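Local coordinates for protein dextranase (Pseudarthrobacter oxydans, PDB 6NZS) that catalyses the endohydrolysis of alpha-1,6-glucosidic linkages in dextran, at residues A[556-559]-A[560-563]; A[377-380]-A[381-384]; A[116-119]-A[120-123]; A[573-576]-A[577-580]. All blocks are in the same frame, centred on the assembly; numbering follows the deposited sequence.

Contact 1. Residues A[556-559]-A[560-563]; sequences VIEK and TADN
The flat carboxamide of Asn-563 lies between Ile-557 on one face, where CD1 stands 4.1 Å from ND2, and Ala-561 CB on the other, while its polar edge is turned to the backbone of 556-558. Along that edge the amide makes two bonds. OD1 receives the amide hydrogen of Glu-558 N at 3.0 Å, almost straight (176°) and on a lone pair in the carbonyl plane. ND2 gives a hydrogen to Val-556 O at 3.0 Å; this acceptor lies nearly in the plane of the amide, although the donor is tilted from the plane of the peptide carbonyl. A first torsion of 66° tucks CG between the backbone N and carbonyl carbon of Asn-563, folding the side chain back over the loop, and Glu-555 OE2 takes a further bond from ND2. A leucine here would probably leave Val-556 O and Glu-558 N without these mates and Glu-555 OE2 without its donor. The reversal itself is a type I turn from Glu-558 to Ala-561, closed by Ala-561 N to Glu-558 O at 3.0 Å, the donor standing above the carbonyl plane. Beside it Glu-558 CB meets Ala-561 CB at 3.5 Å. Lys-559 heads away, and its NZ bonds Trp-579 O and Trp-582 O and makes cation-pi contacts with both indoles. The loop follows the short strand 555-556; backbone bonds from Ile-557 to Tyr-550 and from Lys-559 to Ala-584 pin it to strands 545-552 and 582-585.

Contact 2. Residues A[377-380]-A[381-384]; sequences STMK and NTFF
Lys-380 and Asn-381 run side by side and share one water, which accepts from Asn-381 ND2 at 3.1 Å and from Lys-380 NZ at 3.2 Å. The lysine CG packs along the amide, 3.6 Å from ND2, whereas OD1 is engaged by Asn-402 ND2 on the next strand. An alanine here would probably leave Asn-402 ND2 without its acceptor and the water with one donor fewer. Asn-381 has positive phi (67°) at the corner, and the 84° between the N-to-C directions of strands 377-380 and 382-384 is the evidence for it. Inside this corner Met-379 extends with CG anti to its backbone N (chi1 179°), crossing Thr-382 at about a right angle; its CG meets the threonine CG2 at 3.5 Å. A bend at chi3 then carries CE to within 3.6 Å of Phe-384 CE1. SD lies at the edge of that ring, 4.9 Å from its centroid, a Met-aromatic contact. Strands 351-361 and 398-407 flank the corner in parallel, as expected of neighbouring coils of a parallel beta-helix, and Asn-381, touching Asn-357 and bonded to Asn-402 on the flanking strands, recalls the asparagine stacks of such helices.

Contact 3. Residues A[116-119]-A[120-123]; sequences IRPS and SYNF
A type I turn from Pro-118 to Tyr-121 ends strand 114-117 of the Ig-like N-terminal domain, and proline and tyrosine, at its first and last positions, pack on each other. The peptide bond before Pro-118 is cis. Tyr-121 N closes the turn on Pro-118 O at 3.0 Å, with an N-H...O angle of 158° and the donor above the carbonyl plane. The two side chains point the same way and lie alongside: Pro-118 CB stands 3.8 Å from the centroid of the Tyr-121 ring, only 7° off the ring normal, which is the geometry of a CH-pi contact. Of the other pyrrolidine atoms, CG lies toward the hydroxyl end, 3.6 Å from Tyr-121 CZ, and CD beside the flank, 3.5 Å from Tyr-121 CE2. In Tyr-121 CG lies anti to the carbonyl carbon (chi1 -56°), which sends the ring back along the proline. Beyond the turn, inverse gamma turns centred on Tyr-121 and then Asn-122 bring the chain round; the bond of the second, from Phe-123 N to Tyr-121 O, is weak. Around the contact, Tyr-144 meets both aromatic rings edge-to-face, and Pro-118 rests on Thr-432 and Ile-434 of the beta-solenoid, to which Ser-119 OG is also tied through Glu-482. The turn is therefore a point where the two domains adjoin. Tyr-121 CB stands 3.6 Å above one face of the Phe-123 ring, offset toward its rim, while Ile-116 crosses Phe-123 at about a right angle and brings CD1 to 3.5 Å from CD2.

Contact 4. Residues A[573-576]-A[577-580]; sequences GFDG and ENWN
Asp-575 and Glu-577 turn their carboxylates to one water, and Asn-578 presents its amide to the same oxygen. The water donates to Asp-575 OD2 and to Glu-577 OE2, each at 2.7 Å, and accepts from Asn-578 ND2 at 3.0 Å. With OD2 and OE2 4.5 Å apart, the like charges would be expected to oppose each other, but Lys-523 forms a salt bridge with Asp-575 and Lys-532 one with Glu-577, which probably offsets this. The glutamate reaches the water because its CG sits between backbone N and carbonyl carbon (chi1 74°) and the chain then runs extended. Asn-578 ND2 passes 3.6 Å from Asp-575 CB and has a second acceptor in Leu-522 O. Trp-579 takes another course: its indole departs from the aspartate and glutamate to meet Trp-582 edge-to-face and the ring of Trp-564 as well, and CB stays 3.4 Å from Gly-576 O. The backbone links these side chains by two successive bonds, Asn-578 N to Asp-575 O at 2.9 Å and Trp-579 N to Gly-576 O at 3.1 Å. Each spans three residues, the pattern of a 3-10 helix, here a short surface turn leading toward strand 582-585.

How the contacts relate
From the N terminus, contact 3 comes first and closes the turn after strand 114-117; contact 2 makes a corner of the solenoid; contacts 1 and 4 both lie in the excursion between strands 555-556 and 582-585. All four are in series, so none nests or crosses. Contacts 2 and 3 do not touch, their nearest atoms being about 7 Å apart, but strand 398-407 joins them: Tyr-121 packs on Asn-402, and Val-404 meets Pro-118, Tyr-121 and Phe-383. Contacts 1 and 4, with centres 15 Å apart, are joined through the lysine of contact 1 and the tryptophan of contact 4, far from the other pair.

Contact 1. Residues A[556-559]-A[560-563]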
loop_
_atom_site.group_PDB
_atom_site.type_symbol
_atom_site.label_atom_id
_atom_site.label_comp_id
_atom_site.label_asym_id
_atom_site.label_seq_id
_atom_site.Cartn_x
_atom_site.Cartn_y
_atom_site.Cartn_z
ATOM N N VAL A 556 0.524 22.799 -16.295
ATOM C CA VAL A 556 0.244 23.246 -14.932
ATOM C C VAL A 556 -1.100 23.961 -14.885
ATOM O O VAL A 556 -1.393 24.829 -15.719
ATOM C CB VAL A 556 1.375 24.142 -14.402
ATOM C CG1 VAL A 556 1.011 24.692 -13.029
ATOM C CG2 VAL A 556 2.672 23.361 -14.335
ATOM N N ILE A 557 -1.917 23.590 -13.903
ATOM C CA ILE A 557 -3.230 24.183 -13.682
ATOM C C ILE A 557 -3.061 25.497 -12.922
ATOM O O ILE A 557 -2.430 25.538 -11.860
ATOM C CB ILE A 557 -4.108 23.202 -12.886
ATOM C CG1 ILE A 557 -4.143 21.826 -13.577
ATOM C CG2 ILE A 557 -5.494 23.774 -12.635
ATOM C CD1 ILE A 557 -4.484 21.869 -15.070
ATOM N N GLU A 558 -3.632 26.577 -13.454
ATOM C CA GLU A 558 -3.472 27.888 -12.828
ATOM C C GLU A 558 -4.807 28.616 -12.766
ATOM O O GLU A 558 -5.538 28.670 -13.760
ATOM C CB GLU A 558 -2.465 28.750 -13.600
ATOM C CG GLU A 558 -1.082 28.137 -13.758
ATOM C CD GLU A 558 -0.171 28.983 -14.637
ATOM O OE1 GLU A 558 0.114 30.140 -14.267
ATOM O OE2 GLU A 558 0.257 28.496 -15.702
ATOM N N LYS A 559 -5.109 29.194 -11.599
ATOM C CA LYS A 559 -6.307 30.015 -11.451
ATOM C C LYS A 559 -6.349 31.143 -12.475
ATOM O O LYS A 559 -7.435 31.580 -12.869
ATOM C CB LYS A 559 -6.350 30.602 -10.040
ATOM C CG LYS A 559 -7.583 30.265 -9.237
ATOM C CD LYS A 559 -7.496 30.895 -7.847
ATOM C CE LYS A 559 -8.751 30.643 -7.045
ATOM N NZ LYS A 559 -8.726 31.376 -5.736
ATOM N N THR A 560 -5.189 31.615 -12.924
ATOM C CA THR A 560 -5.099 32.715 -13.876
ATOM C C THR A 560 -4.907 32.260 -15.318
ATOM O O THR A 560 -4.741 33.109 -16.201
ATOM C CB THR A 560 -3.955 33.659 -13.482
ATOM O OG1 THR A 560 -2.720 32.937 -13.479
ATOM C CG2 THR A 560 -4.197 34.257 -12.102
ATOM N N ALA A 561 -4.927 30.955 -15.586
ATOM C CA ALA A 561 -4.658 30.434 -16.921
ATOM C C ALA A 561 -5.890 29.870 -17.621
ATOM O O ALA A 561 -5.756 29.292 -18.704
ATOM C CB ALA A 561 -3.550 29.381 -16.884
ATOM N N ASP A 562 -7.081 30.008 -17.037
ATOM C CA ASP A 562 -8.318 29.568 -17.688
ATOM C C ASP A 562 -8.298 28.078 -18.041
ATOM O O ASP A 562 -8.892 27.650 -19.034
ATOM C CB ASP A 562 -8.648 30.431 -18.915
ATOM C CG ASP A 562 -10.109 30.341 -19.324
ATOM O OD1 ASP A 562 -10.972 30.110 -18.450
ATOM O OD2 ASP A 562 -10.392 30.508 -20.531
ATOM N N ASN A 563 -7.620 27.264 -17.225
ATOM C CA ASN A 563 -7.559 25.823 -17.454
ATOM C C ASN A 563 -7.884 25.031 -16.191
ATOM O O ASN A 563 -7.508 23.857 -16.091
ATOM C CB ASN A 563 -6.189 25.415 -18.006
ATOM C CG ASN A 563 -5.066 25.634 -17.003
ATOM O OD1 ASN A 563 -5.291 26.184 -15.926
ATOM N ND2 ASN A 563 -3.862 25.193 -17.343
HETATM O O HOH W 1 -8.672 31.846 -15.312
#

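Contact 2. Residues A[377-380]-A[381-384]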
loop_
_atom_site.group_PDB
_atom_site.type_symbol
_atom_site.label_atom_id
_atom_site.label_comp_id
_atom_site.label_asym_id
_atom_site.label_seq_id
_atom_site.Cartn_x
_atom_site.Cartn_y
_atom_site.Cartn_z
ATOM N N SER A 377 5.524 9.851 14.254
ATOM C CA SER A 377 6.033 8.681 13.560
ATOM C C SER A 377 6.656 9.096 12.237
ATOM O O SER A 377 6.351 10.159 11.687
ATOM C CB SER A 377 4.919 7.670 13.272
ATOM O OG SER A 377 4.359 7.149 14.460
ATOM N N THR A 378 7.547 8.239 11.737
ATOM C CA THR A 378 8.165 8.410 10.432
ATOM C C THR A 378 8.052 7.111 9.649
ATOM O O THR A 378 8.080 6.015 10.217
ATOM C CB THR A 378 9.639 8.767 10.564
ATOM O OG1 THR A 378 10.325 7.699 11.225
ATOM C CG2 THR A 378 9.815 10.036 11.377
ATOM N N MET A 379 7.895 7.246 8.337
ATOM C CA MET A 379 7.918 6.109 7.426
ATOM C C MET A 379 8.736 6.475 6.200
ATOM O O MET A 379 8.584 7.571 5.655
ATOM C CB MET A 379 6.508 5.700 6.990
ATOM C CG MET A 379 6.495 4.523 6.024
ATOM S SD MET A 379 4.859 3.802 5.836
ATOM C CE MET A 379 4.070 4.995 4.738
ATOM N N LYS A 380 9.605 5.562 5.765
ATOM C CA LYS A 380 10.363 5.795 4.546
ATOM C C LYS A 380 10.559 4.501 3.775
ATOM O O LYS A 380 10.679 3.421 4.360
ATOM C CB LYS A 380 11.717 6.462 4.822
ATOM C CG LYS A 380 12.636 5.689 5.721
ATOM C CD LYS A 380 13.875 6.524 6.039
ATOM C CE LYS A 380 14.874 5.750 6.878
ATOM N NZ LYS A 380 16.268 6.231 6.655
ATOM N N ASN A 381 10.604 4.636 2.447
ATOM C CA ASN A 381 11.073 3.570 1.566
ATOM C C ASN A 381 10.133 2.372 1.583
ATOM O O ASN A 381 10.521 1.284 2.018
ATOM C CB ASN A 381 12.505 3.147 1.940
ATOM C CG ASN A 381 13.451 4.331 2.095
ATOM O OD1 ASN A 381 13.323 5.340 1.406
ATOM N ND2 ASN A 381 14.424 4.200 2.999
ATOM N N THR A 382 8.906 2.549 1.096
ATOM C CA THR A 382 7.868 1.537 1.229
ATOM C C THR A 382 7.151 1.327 -0.099
ATOM O O THR A 382 7.247 2.144 -1.023
ATOM C CB THR A 382 6.828 1.935 2.281
ATOM O OG1 THR A 382 6.213 3.167 1.886
ATOM C CG2 THR A 382 7.458 2.108 3.653
ATOM N N PHE A 383 6.439 0.199 -0.186
ATOM C CA PHE A 383 5.558 -0.118 -1.310
ATOM C C PHE A 383 4.209 -0.537 -0.749
ATOM O O PHE A 383 4.149 -1.418 0.113
ATOM C CB PHE A 383 6.127 -1.267 -2.166
ATOM C CG PHE A 383 5.181 -1.727 -3.246
ATOM C CD1 PHE A 383 5.155 -1.090 -4.477
ATOM C CD2 PHE A 383 4.299 -2.778 -3.023
ATOM C CE1 PHE A 383 4.265 -1.500 -5.482
ATOM C CE2 PHE A 383 3.398 -3.190 -4.016
ATOM C CZ PHE A 383 3.384 -2.551 -5.244
ATOM N N PHE A 384 3.129 0.069 -1.243
ATOM C CA PHE A 384 1.784 -0.303 -0.814
ATOM C C PHE A 384 0.915 -0.644 -2.009
ATOM O O PHE A 384 0.694 0.200 -2.884
ATOM C CB PHE A 384 1.109 0.831 -0.046
ATOM C CG PHE A 384 1.652 1.023 1.334
ATOM C CD1 PHE A 384 2.751 1.834 1.554
ATOM C CD2 PHE A 384 1.058 0.388 2.414
ATOM C CE1 PHE A 384 3.265 2.003 2.836
ATOM C CE2 PHE A 384 1.556 0.551 3.706
ATOM C CZ PHE A 384 2.661 1.362 3.914
HETATM O O HOH W 2 16.843 6.001 3.476
#

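Contact 3. Residues A[116-119]-A[120-123]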
loop_
_atom_site.group_PDB
_atom_site.type_symbol
_atom_site.label_atom_id
_atom_site.label_comp_id
_atom_site.label_asym_id
_atom_site.label_seq_id
_atom_site.Cartn_x
_atom_site.Cartn_y
_atom_site.Cartn_z
ATOM N N ILE A 116 9.663 0.242 -16.646
ATOM C CA ILE A 116 9.838 0.285 -15.197
ATOM C C ILE A 116 8.950 1.390 -14.648
ATOM O O ILE A 116 8.939 2.507 -15.178
ATOM C CB ILE A 116 11.308 0.551 -14.829
ATOM C CG1 ILE A 116 12.193 -0.599 -15.313
ATOM C CG2 ILE A 116 11.467 0.768 -13.317
ATOM C CD1 ILE A 116 13.667 -0.271 -15.348
ATOM N N ARG A 117 8.194 1.082 -13.598
ATOM C CA ARG A 117 7.446 2.109 -12.883
ATOM C C ARG A 117 7.803 1.982 -11.408
ATOM O O ARG A 117 7.758 0.867 -10.862
ATOM C CB ARG A 117 5.933 1.975 -13.072
ATOM C CG ARG A 117 5.460 2.291 -14.494
ATOM C CD ARG A 117 3.962 2.694 -14.487
ATOM N NE ARG A 117 3.477 3.112 -15.810
ATOM C CZ ARG A 117 2.238 3.528 -16.095
ATOM N NH1 ARG A 117 1.278 3.606 -15.165
ATOM N NH2 ARG A 117 1.953 3.874 -17.343
ATOM N N PRO A 118 8.157 3.081 -10.717
ATOM C CA PRO A 118 8.201 4.487 -11.146
ATOM C C PRO A 118 9.057 4.752 -12.399
ATOM O O PRO A 118 10.200 4.313 -12.488
ATOM C CB PRO A 118 8.794 5.203 -9.926
ATOM C CG PRO A 118 8.340 4.385 -8.757
ATOM C CD PRO A 118 8.425 2.946 -9.274
ATOM N N SER A 119 8.462 5.456 -13.365
ATOM C CA SER A 119 9.162 5.831 -14.589
ATOM C C SER A 119 10.341 6.752 -14.316
ATOM O O SER A 119 11.260 6.825 -15.145
ATOM C CB SER A 119 8.187 6.519 -15.545
ATOM O OG SER A 119 7.162 5.620 -15.916
ATOM N N SER A 120 10.340 7.446 -13.176
ATOM C CA SER A 120 11.469 8.283 -12.803
ATOM C C SER A 120 12.732 7.472 -12.545
ATOM O O SER A 120 13.820 8.058 -12.516
ATOM C CB SER A 120 11.109 9.123 -11.573
ATOM O OG SER A 120 10.839 8.296 -10.448
ATOM N N TYR A 121 12.618 6.153 -12.346
ATOM C CA TYR A 121 13.790 5.281 -12.203
ATOM C C TYR A 121 14.228 4.910 -13.607
ATOM O O TYR A 121 13.815 3.893 -14.174
ATOM C CB TYR A 121 13.479 4.004 -11.430
ATOM C CG TYR A 121 12.882 4.154 -10.059
ATOM C CD1 TYR A 121 12.872 5.374 -9.392
ATOM C CD2 TYR A 121 12.338 3.055 -9.420
ATOM C CE1 TYR A 121 12.302 5.483 -8.137
ATOM C CE2 TYR A 121 11.779 3.154 -8.176
ATOM C CZ TYR A 121 11.764 4.361 -7.538
ATOM O OH TYR A 121 11.189 4.450 -6.303
ATOM N N ASN A 122 15.088 5.737 -14.175
ATOM C CA ASN A 122 15.547 5.526 -15.542
ATOM C C ASN A 122 16.681 4.496 -15.571
ATOM O O ASN A 122 17.793 4.763 -16.013
ATOM C CB ASN A 122 15.953 6.873 -16.127
ATOM C CG ASN A 122 16.299 6.795 -17.598
ATOM O OD1 ASN A 122 15.699 6.020 -18.350
ATOM N ND2 ASN A 122 17.260 7.608 -18.025
ATOM N N PHE A 123 16.382 3.291 -15.073
ATOM C CA PHE A 123 17.389 2.238 -15.013
ATOM C C PHE A 123 17.827 1.830 -16.414
ATOM O O PHE A 123 17.012 1.753 -17.343
ATOM C CB PHE A 123 16.827 0.985 -14.347
ATOM C CG PHE A 123 16.449 1.151 -12.901
ATOM C CD1 PHE A 123 17.075 2.070 -12.078
ATOM C CD2 PHE A 123 15.466 0.339 -12.360
ATOM C CE1 PHE A 123 16.702 2.183 -10.731
ATOM C CE2 PHE A 123 15.102 0.442 -11.035
ATOM C CZ PHE A 123 15.723 1.358 -10.220
#

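Contact 4. Residues A[573-576]-A[577-580]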
loop_
_atom_site.group_PDB
_atom_site.type_symbol
_atom_site.label_atom_id
_atom_site.label_comp_id
_atom_site.label_asym_id
_atom_site.label_seq_id
_atom_site.Cartn_x
_atom_site.Cartn_y
_atom_site.Cartn_z
ATOM N N GLY A 573 -13.852 21.751 -9.140
ATOM C CA GLY A 573 -15.228 22.138 -8.876
ATOM C C GLY A 573 -15.447 22.521 -7.422
ATOM O O GLY A 573 -16.464 22.173 -6.816
ATOM N N PHE A 574 -14.473 23.229 -6.861
ATOM C CA PHE A 574 -14.565 23.700 -5.484
ATOM C C PHE A 574 -15.748 24.658 -5.340
ATOM O O PHE A 574 -16.114 25.370 -6.279
ATOM C CB PHE A 574 -13.271 24.435 -5.123
ATOM C CG PHE A 574 -12.029 23.550 -5.079
ATOM C CD1 PHE A 574 -12.113 22.160 -5.149
ATOM C CD2 PHE A 574 -10.776 24.131 -4.940
ATOM C CE1 PHE A 574 -10.960 21.375 -5.089
ATOM C CE2 PHE A 574 -9.627 23.363 -4.891
ATOM C CZ PHE A 574 -9.719 21.975 -4.962
ATOM N N ASP A 575 -16.357 24.674 -4.153
ATOM C CA ASP A 575 -17.512 25.543 -3.931
ATOM C C ASP A 575 -17.125 27.005 -4.132
ATOM O O ASP A 575 -16.054 27.447 -3.712
ATOM C CB ASP A 575 -18.045 25.381 -2.504
ATOM C CG ASP A 575 -18.771 24.069 -2.274
ATOM O OD1 ASP A 575 -18.828 23.210 -3.180
ATOM O OD2 ASP A 575 -19.275 23.883 -1.146
ATOM N N GLY A 576 -18.015 27.763 -4.782
ATOM C CA GLY A 576 -17.731 29.167 -5.034
ATOM C C GLY A 576 -17.483 29.967 -3.769
ATOM O O GLY A 576 -16.660 30.885 -3.769
ATOM N N GLU A 577 -18.163 29.619 -2.675
ATOM C CA GLU A 577 -17.960 30.337 -1.419
ATOM C C GLU A 577 -16.544 30.177 -0.886
ATOM O O GLU A 577 -16.126 30.952 -0.020
ATOM C CB GLU A 577 -18.986 29.908 -0.363
ATOM C CG GLU A 577 -18.759 28.530 0.247
ATOM C CD GLU A 577 -19.744 28.215 1.361
ATOM O OE1 GLU A 577 -20.629 29.056 1.637
ATOM O OE2 GLU A 577 -19.649 27.127 1.966
ATOM N N ASN A 578 -15.791 29.198 -1.383
ATOM C CA ASN A 578 -14.434 28.945 -0.923
ATOM C C ASN A 578 -13.377 29.501 -1.863
ATOM O O ASN A 578 -12.196 29.164 -1.714
ATOM C CB ASN A 578 -14.230 27.444 -0.704
ATOM C CG ASN A 578 -15.176 26.883 0.325
ATOM O OD1 ASN A 578 -15.504 27.555 1.308
ATOM N ND2 ASN A 578 -15.639 25.658 0.112
ATOM N N TRP A 579 -13.772 30.362 -2.808
ATOM C CA TRP A 579 -12.842 30.916 -3.790
ATOM C C TRP A 579 -11.568 31.444 -3.146
ATOM O O TRP A 579 -10.461 31.166 -3.617
ATOM C CB TRP A 579 -13.533 32.026 -4.585
ATOM C CG TRP A 579 -12.643 32.680 -5.596
ATOM C CD1 TRP A 579 -12.030 33.899 -5.490
ATOM C CD2 TRP A 579 -12.261 32.152 -6.869
ATOM N NE1 TRP A 579 -11.290 34.156 -6.619
ATOM C CE2 TRP A 579 -11.421 33.101 -7.484
ATOM C CE3 TRP A 579 -12.555 30.967 -7.551
ATOM C CZ2 TRP A 579 -10.870 32.901 -8.748
ATOM C CZ3 TRP A 579 -12.008 30.769 -8.800
ATOM C CH2 TRP A 579 -11.172 31.728 -9.387
ATOM N N ASN A 580 -11.698 32.205 -2.060
ATOM C CA ASN A 580 -10.504 32.803 -1.475
ATOM C C ASN A 580 -9.755 31.862 -0.540
ATOM O O ASN A 580 -8.729 32.260 0.026
ATOM C CB ASN A 580 -10.854 34.124 -0.790
ATOM C CG ASN A 580 -11.111 35.220 -1.790
ATOM O OD1 ASN A 580 -10.374 35.360 -2.766
ATOM N ND2 ASN A 580 -12.164 35.993 -1.569
HETATM O O HOH W 3 -18.370 24.878 1.200
#